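Local coordinates for nitrite transporter NirC (Salmonella enterica subsp. enterica serovar Typhimurium, PDB 4FC4), which forms a nitrite channel of the FNT family that carries nitrite into and out of the cell across the cytoplasmic membrane, at residues Ala220-Gly223 against His224-Trp228. Numbering follows the deposited sequence.
Sequences AGIG and HNLLW
I222 and L226 run alongside each other, one helical turn apart. The I222 methyl CG2 meets L226 CD1 at 4.1 Å. L226 CG stands beside the backbone N (chi1 -65°), opposite its own carbonyl carbon, which sets it 3.6 Å from I222 O. That same oxygen accepts the L226 N-H at 3.1 Å. Both side chains pack on F205 of helix 198-209. H224 leaves the helix on another flank. Its CB sits 3.3 Å from A220 O, the acceptor of the H224 N-H. With CG anti to the backbone N (chi1 176°), the imidazole swings clear of 220-223, and NE2 hydrogen-bonds A148 O. The backbone bonds here are the i to i+4 bonds of an alpha helix, in the first turns of helix 219-248, which is predicted to span the membrane from L226 on. N225 N bonds G221 O at 3.1 Å. The N225 amide points off from 220-223, and its ND2 hydrogen-bonds E196 OE1 and K145 O. L227 CB rests 3.4 Å from G223 O, which takes the L227 N-H at 2.9 Å. Further along, L227 CD2 lies over one face of the W228 indole, toward its rim.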
ATOM      1  N   ALA B 220      -7.337   6.470  41.207  1.00 65.99           N
ATOM      2  CA  ALA B 220      -8.794   6.370  41.151  1.00 66.96           C
ATOM      3  C   ALA B 220      -9.339   6.757  39.735  1.00 64.65           C
ATOM      4  O   ALA B 220     -10.161   6.025  39.164  1.00 65.03           O
ATOM      5  CB  ALA B 220      -9.425   7.183  42.265  1.00 65.87           C
ATOM      6  N   GLY B 221      -8.840   7.843  39.147  1.00 61.33           N
ATOM      7  CA  GLY B 221      -9.151   8.150  37.749  1.00 60.85           C
ATOM      8  C   GLY B 221      -8.803   7.035  36.777  1.00 60.44           C
ATOM      9  O   GLY B 221      -9.614   6.683  35.880  1.00 61.10           O
ATOM     10  N   ILE B 222      -7.600   6.467  36.931  1.00 58.08           N
ATOM     11  CA  ILE B 222      -7.178   5.370  36.049  1.00 56.54           C
ATOM     12  C   ILE B 222      -8.098   4.146  36.218  1.00 55.73           C
ATOM     13  O   ILE B 222      -8.592   3.606  35.242  1.00 52.19           O
ATOM     14  CB  ILE B 222      -5.699   4.994  36.219  1.00 57.13           C
ATOM     15  CG1 ILE B 222      -4.808   6.154  35.759  1.00 54.38           C
ATOM     16  CG2 ILE B 222      -5.385   3.745  35.387  1.00 56.94           C
ATOM     17  CD1 ILE B 222      -3.360   6.069  36.202  1.00 51.78           C
ATOM     18  N   GLY B 223      -8.385   3.763  37.459  1.00 55.52           N
ATOM     19  CA  GLY B 223      -9.239   2.624  37.717  1.00 55.39           C
ATOM     20  C   GLY B 223     -10.650   2.815  37.204  1.00 56.35           C
ATOM     21  O   GLY B 223     -11.263   1.886  36.681  1.00 57.94           O
ATOM     22  N   HIS B 224     -11.161   4.031  37.365  1.00 58.62           N
ATOM     23  CA  HIS B 224     -12.450   4.452  36.793  1.00 58.07           C
ATOM     24  C   HIS B 224     -12.560   4.180  35.304  1.00 54.15           C
ATOM     25  O   HIS B 224     -13.505   3.529  34.871  1.00 59.62           O
ATOM     26  CB  HIS B 224     -12.728   5.931  37.090  1.00 55.49           C
ATOM     27  CG  HIS B 224     -13.998   6.433  36.452  1.00 55.62           C
ATOM     28  ND1 HIS B 224     -15.213   6.152  36.948  1.00 62.10           N
ATOM     29  CD2 HIS B 224     -14.215   7.173  35.324  1.00 56.43           C
ATOM     30  CE1 HIS B 224     -16.161   6.710  36.183  1.00 58.33           C
ATOM     31  NE2 HIS B 224     -15.560   7.322  35.189  1.00 56.42           N
ATOM     32  N   ASN B 225     -11.617   4.681  34.508  1.00 51.44           N
ATOM     33  CA  ASN B 225     -11.599   4.378  33.030  1.00 50.35           C
ATOM     34  C   ASN B 225     -11.476   2.881  32.710  1.00 50.76           C
ATOM     35  O   ASN B 225     -12.307   2.352  31.991  1.00 49.98           O
ATOM     36  CB  ASN B 225     -10.488   5.128  32.314  1.00 46.09           C
ATOM     37  CG  ASN B 225     -10.397   4.782  30.812  1.00 47.44           C
ATOM     38  OD1 ASN B 225      -9.907   3.709  30.439  1.00 45.22           O
ATOM     39  ND2 ASN B 225     -10.864   5.706  29.949  1.00 42.13           N
ATOM     40  N   LEU B 226     -10.456   2.207  33.263  1.00 51.28           N
ATOM     41  CA  LEU B 226     -10.245   0.762  33.057  1.00 46.68           C
ATOM     42  C   LEU B 226     -11.495  -0.075  33.411  1.00 50.54           C
ATOM     43  O   LEU B 226     -11.848  -0.993  32.645  1.00 51.86           O
ATOM     44  CB  LEU B 226      -8.959   0.265  33.758  1.00 43.72           C
ATOM     45  CG  LEU B 226      -7.603   0.805  33.241  1.00 43.58           C
ATOM     46  CD1 LEU B 226      -6.423   0.066  33.883  1.00 42.16           C
ATOM     47  CD2 LEU B 226      -7.502   0.691  31.708  1.00 37.87           C
ATOM     48  N   LEU B 227     -12.202   0.266  34.508  1.00 50.67           N
ATOM     49  CA  LEU B 227     -13.445  -0.455  34.828  1.00 52.57           C
ATOM     50  C   LEU B 227     -14.484  -0.400  33.714  1.00 53.00           C
ATOM     51  O   LEU B 227     -14.808  -1.424  33.127  1.00 55.56           O
ATOM     52  CB  LEU B 227     -14.072  -0.007  36.144  1.00 54.43           C
ATOM     53  CG  LEU B 227     -15.419  -0.674  36.480  1.00 57.93           C
ATOM     54  CD1 LEU B 227     -15.273  -2.199  36.641  1.00 58.44           C
ATOM     55  CD2 LEU B 227     -16.053  -0.051  37.743  1.00 57.30           C
ATOM     56  N   TRP B 228     -14.971   0.798  33.399  1.00 51.98           N
ATOM     57  CA  TRP B 228     -15.957   0.976  32.328  1.00 50.16           C
ATOM     58  C   TRP B 228     -15.490   0.613  30.909  1.00 49.45           C
ATOM     59  O   TRP B 228     -16.246   0.012  30.137  1.00 47.98           O
ATOM     60  CB  TRP B 228     -16.601   2.362  32.447  1.00 49.82           C
ATOM     61  CG  TRP B 228     -17.239   2.477  33.814  1.00 53.21           C
ATOM     62  CD1 TRP B 228     -16.783   3.206  34.907  1.00 54.56           C
ATOM     63  CD2 TRP B 228     -18.432   1.765  34.301  1.00 52.42           C
ATOM     64  NE1 TRP B 228     -17.610   3.036  35.983  1.00 56.18           N
ATOM     65  CE2 TRP B 228     -18.622   2.193  35.687  1.00 58.05           C
ATOM     66  CE3 TRP B 228     -19.348   0.880  33.728  1.00 53.27           C
ATOM     67  CZ2 TRP B 228     -19.687   1.722  36.469  1.00 60.90           C
ATOM     68  CZ3 TRP B 228     -20.423   0.427  34.490  1.00 58.94           C
ATOM     69  CH2 TRP B 228     -20.581   0.817  35.847  1.00 61.31           C
TER